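Local structure of ribonuclease VapC (5K8J) at residues B[54-57]-B[58-61]; B[60-63]-B[64-68]. The protein probably acts as a magnesium-dependent ribonuclease of the PIN-domain family, the toxic half of a VapBC toxin-antitoxin system. All coordinates share one frame; numbering follows the deposited sequence.

Interaction 1 (B[54-57]-B[58-61]); sequences LRRS and RLDV
R56 and D60 form an i to i+4 salt bridge along helix 49-65 of the PIN domain, a compact example of how one helical turn can pair opposite charges. R56 NH2 lies 2.8 Å from D60 OD2, which it meets on the syn side, 29° out of the carboxylate plane. R56 NE adds a weak bond to the same oxygen, at 3.0 Å from D60 OD2. The guanidinium and carboxylate planes are 20° apart, with OD2 at the edge of the guanidinium. R56 reaches D60 with CG anti to the backbone N (chi1 178°) and bends at chi2 and chi3. The main-chain bond D60 N to R56 O joins the same two residues. The other terminal nitrogen, NH1, makes a salt bridge to E42 and a hydrogen bond to Y46, so three side chains help fix the rotation of this guanidinium. R55 and R58 turn their polar ends to other partners: R55 to E48 and D15, R58 to the carbonyl of R14 and to carbonyls of the bound VapB chain. Beside the salt bridge, L59 lays its methyl CD2 obliquely against the guanidinium, 3.5 Å from R56 NH2.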
loop_
_atom_site.group_PDB
_atom_site.type_symbol
_atom_site.label_atom_id
_atom_site.label_comp_id
_atom_site.label_asym_id
_atom_site.label_seq_id
_atom_site.Cartn_x
_atom_site.Cartn_y
_atom_site.Cartn_z
ATOM N N LEU B 54 -24.232 20.453 27.984
ATOM C CA LEU B 54 -22.862 20.477 28.502
ATOM C C LEU B 54 -21.967 19.511 27.747
ATOM O O LEU B 54 -20.795 19.812 27.495
ATOM C CB LEU B 54 -22.845 20.166 29.995
ATOM C CG LEU B 54 -23.327 21.329 30.844
ATOM C CD1 LEU B 54 -23.403 20.862 32.257
ATOM C CD2 LEU B 54 -22.372 22.517 30.731
ATOM N N ARG B 55 -22.494 18.352 27.347
ATOM C CA ARG B 55 -21.664 17.424 26.596
ATOM C C ARG B 55 -21.284 18.002 25.237
ATOM O O ARG B 55 -20.159 17.821 24.767
ATOM C CB ARG B 55 -22.375 16.079 26.455
ATOM C CG ARG B 55 -22.410 15.312 27.773
ATOM C CD ARG B 55 -23.041 13.931 27.651
ATOM N NE ARG B 55 -22.758 13.181 28.884
ATOM C CZ ARG B 55 -23.567 12.302 29.464
ATOM N NH1 ARG B 55 -24.756 12.032 28.958
ATOM N NH2 ARG B 55 -23.169 11.681 30.574
ATOM N N ARG B 56 -22.216 18.695 24.586
ATOM C CA ARG B 56 -21.924 19.316 23.303
ATOM C C ARG B 56 -20.824 20.360 23.435
ATOM O O ARG B 56 -19.880 20.378 22.629
ATOM C CB ARG B 56 -23.207 19.979 22.769
ATOM C CG ARG B 56 -23.070 20.718 21.436
ATOM C CD ARG B 56 -23.003 19.755 20.278
ATOM N NE ARG B 56 -21.631 19.319 20.044
ATOM C CZ ARG B 56 -21.277 18.204 19.421
ATOM N NH1 ARG B 56 -22.186 17.328 19.006
ATOM N NH2 ARG B 56 -19.996 17.936 19.254
ATOM N N SER B 57 -20.975 21.283 24.392
ATOM C CA SER B 57 -20.021 22.383 24.518
ATOM C C SER B 57 -18.634 21.866 24.884
ATOM O O SER B 57 -17.630 22.358 24.358
ATOM C CB SER B 57 -20.507 23.413 25.544
ATOM O OG SER B 57 -20.678 22.862 26.834
ATOM N N ARG B 58 -18.561 20.883 25.789
ATOM C CA ARG B 58 -17.268 20.357 26.221
ATOM C C ARG B 58 -16.631 19.512 25.127
ATOM O O ARG B 58 -15.418 19.594 24.905
ATOM C CB ARG B 58 -17.435 19.563 27.524
ATOM C CG ARG B 58 -17.916 20.490 28.680
ATOM C CD ARG B 58 -18.306 19.749 29.940
ATOM N NE ARG B 58 -17.157 19.000 30.388
ATOM C CZ ARG B 58 -16.239 19.442 31.234
ATOM N NH1 ARG B 58 -16.342 20.630 31.822
ATOM N NH2 ARG B 58 -15.206 18.662 31.499
ATOM N N LEU B 59 -17.426 18.722 24.402
ATOM C CA LEU B 59 -16.860 17.987 23.286
ATOM C C LEU B 59 -16.361 18.943 22.219
ATOM O O LEU B 59 -15.310 18.703 21.609
ATOM C CB LEU B 59 -17.880 17.005 22.703
ATOM C CG LEU B 59 -17.412 16.179 21.490
ATOM C CD1 LEU B 59 -16.156 15.370 21.807
ATOM C CD2 LEU B 59 -18.520 15.236 20.973
ATOM N N ASP B 60 -17.076 20.049 22.007
ATOM C CA ASP B 60 -16.673 20.989 20.973
ATOM C C ASP B 60 -15.309 21.592 21.291
ATOM O O ASP B 60 -14.458 21.691 20.401
ATOM C CB ASP B 60 -17.725 22.086 20.787
ATOM C CG ASP B 60 -18.965 21.595 20.034
ATOM O OD1 ASP B 60 -19.970 22.353 20.085
ATOM O OD2 ASP B 60 -18.931 20.506 19.445
ATOM N N VAL B 61 -15.050 21.926 22.554
ATOM C CA VAL B 61 -13.721 22.440 22.906
ATOM C C VAL B 61 -12.659 21.363 22.695
ATOM O O VAL B 61 -11.584 21.641 22.159
ATOM C CB VAL B 61 -13.692 23.023 24.340
ATOM C CG1 VAL B 61 -14.694 24.164 24.484
ATOM C CG2 VAL B 61 -13.976 22.004 25.374
#

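Interaction 2 (B[60-63]-B[64-68]); sequences DVML and KVLPV
The amide of L66 donates to the carbonyl of M62, L66 N to M62 O 2.9 Å, in a nearly straight bond (N-H...O angle 164°) that closes the final turn of helix 49-65 in the PIN domain and illustrates how a helix ordinarily ends. The turn closes because residues up to V65 keep helical angles; L66, with psi at 137°, leaves the helix only beyond its amide. The two preceding amides, of K64 and V65, reach the carbonyls of D60 and V61, with K64 N 3.0 Å from D60 O. Each of these two amides also makes a weak i to i+3 bond, V65 N standing 3.3 Å from M62 O, so this last carbonyl receives two amides.

The side chains of M62, a selenomethionine, and L66 follow the backbone bond, lying side by side and pointing the same way. M62 bends at chi3 (61°), and its CE methyl comes within 4.2 Å of L66 CD1. M62 also packs on L13 and R14 of helix 7-15, while L66 meets I55 of a bound VapB chain. Past P67, whose backbone bonds with L33, the chain enters strand 68-69. V68 there turns back toward the helix, and its CG2 lies 4.5 Å from L63 CD2 in a loose apolar contact.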
loop_
_atom_site.group_PDB
_atom_site.type_symbol
_atom_site.label_atom_id
_atom_site.label_comp_id
_atom_site.label_asym_id
_atom_site.label_seq_id
_atom_site.Cartn_x
_atom_site.Cartn_y
_atom_site.Cartn_z
ATOM N N ASP B 60 -17.076 20.049 22.007
ATOM C CA ASP B 60 -16.673 20.989 20.973
ATOM C C ASP B 60 -15.309 21.592 21.291
ATOM O O ASP B 60 -14.458 21.691 20.401
ATOM C CB ASP B 60 -17.725 22.086 20.787
ATOM C CG ASP B 60 -18.965 21.595 20.034
ATOM O OD1 ASP B 60 -19.970 22.353 20.085
ATOM O OD2 ASP B 60 -18.931 20.506 19.445
ATOM N N VAL B 61 -15.050 21.926 22.554
ATOM C CA VAL B 61 -13.721 22.440 22.906
ATOM C C VAL B 61 -12.659 21.363 22.695
ATOM O O VAL B 61 -11.584 21.641 22.159
ATOM C CB VAL B 61 -13.692 23.023 24.340
ATOM C CG1 VAL B 61 -14.694 24.164 24.484
ATOM C CG2 VAL B 61 -13.976 22.004 25.374
HETATM N N MSE B 62 -12.946 20.115 23.063
HETATM C CA MSE B 62 -11.998 19.022 22.816
HETATM C C MSE B 62 -11.682 18.844 21.352
HETATM O O MSE B 62 -10.530 18.623 20.963
HETATM C CB MSE B 62 -12.527 17.700 23.365
HETATM C CG MSE B 62 -12.752 17.723 24.854
HETATM SE SE MSE B 62 -13.599 16.099 25.432
HETATM C CE MSE B 62 -12.155 14.991 24.839
ATOM N N LEU B 63 -12.718 18.843 20.518
ATOM C CA LEU B 63 -12.489 18.617 19.100
ATOM C C LEU B 63 -11.802 19.795 18.437
ATOM O O LEU B 63 -11.144 19.621 17.413
ATOM C CB LEU B 63 -13.813 18.338 18.391
ATOM C CG LEU B 63 -14.509 17.036 18.788
ATOM C CD1 LEU B 63 -15.816 16.882 18.018
ATOM C CD2 LEU B 63 -13.659 15.831 18.531
ATOM N N LYS B 64 -11.922 20.985 18.996
ATOM C CA LYS B 64 -11.194 22.120 18.445
ATOM C C LYS B 64 -9.693 21.948 18.672
ATOM O O LYS B 64 -8.888 22.147 17.755
ATOM C CB LYS B 64 -11.696 23.419 19.064
ATOM C CG LYS B 64 -10.998 24.660 18.540
ATOM C CD LYS B 64 -11.605 25.922 19.155
ATOM C CE LYS B 64 -10.608 27.085 19.215
ATOM N NZ LYS B 64 -11.119 28.238 20.030
ATOM N N VAL B 65 -9.308 21.509 19.864
ATOM C CA VAL B 65 -7.891 21.466 20.242
ATOM C C VAL B 65 -7.213 20.180 19.791
ATOM O O VAL B 65 -6.066 20.210 19.329
ATOM C CB VAL B 65 -7.751 21.634 21.759
ATOM C CG1 VAL B 65 -6.295 21.525 22.168
ATOM C CG2 VAL B 65 -8.320 22.984 22.180
ATOM N N LEU B 66 -7.860 19.058 19.993
ATOM C CA LEU B 66 -7.200 17.777 19.795
ATOM C C LEU B 66 -7.151 17.435 18.317
ATOM O O LEU B 66 -8.142 17.610 17.591
ATOM C CB LEU B 66 -7.919 16.653 20.524
ATOM C CG LEU B 66 -7.927 16.772 22.048
ATOM C CD1 LEU B 66 -8.676 15.605 22.632
ATOM C CD2 LEU B 66 -6.516 16.835 22.654
ATOM N N PRO B 67 -6.017 16.944 17.839
ATOM C CA PRO B 67 -5.966 16.482 16.459
ATOM C C PRO B 67 -6.606 15.108 16.317
ATOM O O PRO B 67 -6.468 14.250 17.190
ATOM C CB PRO B 67 -4.462 16.434 16.176
ATOM C CG PRO B 67 -3.886 16.093 17.477
ATOM C CD PRO B 67 -4.708 16.835 18.501
ATOM N N VAL B 68 -7.353 14.919 15.230
ATOM C CA VAL B 68 -8.132 13.703 14.993
ATOM C C VAL B 68 -7.469 12.850 13.905
ATOM O O VAL B 68 -7.081 13.352 12.832
ATOM C CB VAL B 68 -9.580 14.064 14.647
ATOM C CG1 VAL B 68 -10.348 12.852 14.208
ATOM C CG2 VAL B 68 -10.237 14.682 15.882
#

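Overall arrangement
Followed from the N terminus, the two contacts succeed one another along helix 49-65, and neither encloses a long loop. Interaction 1 spans consecutive turns within the helix; interaction 2 takes up D60 and V61, where the first ends, and carries the chain through the last turn into strand 68-69. They therefore overlap in sequence without nesting or crossing, their centres 10 Å apart. Together they illustrate how one helix serves several neighbours: L59 and L63 face helix 35-45, R58 and M62 approach helix 7-15, and V61 meets VapB. The strand that follows is within this chain an edge strand of the parallel sheet, next to strand 31-34, and V68 bonds on to a VapB chain.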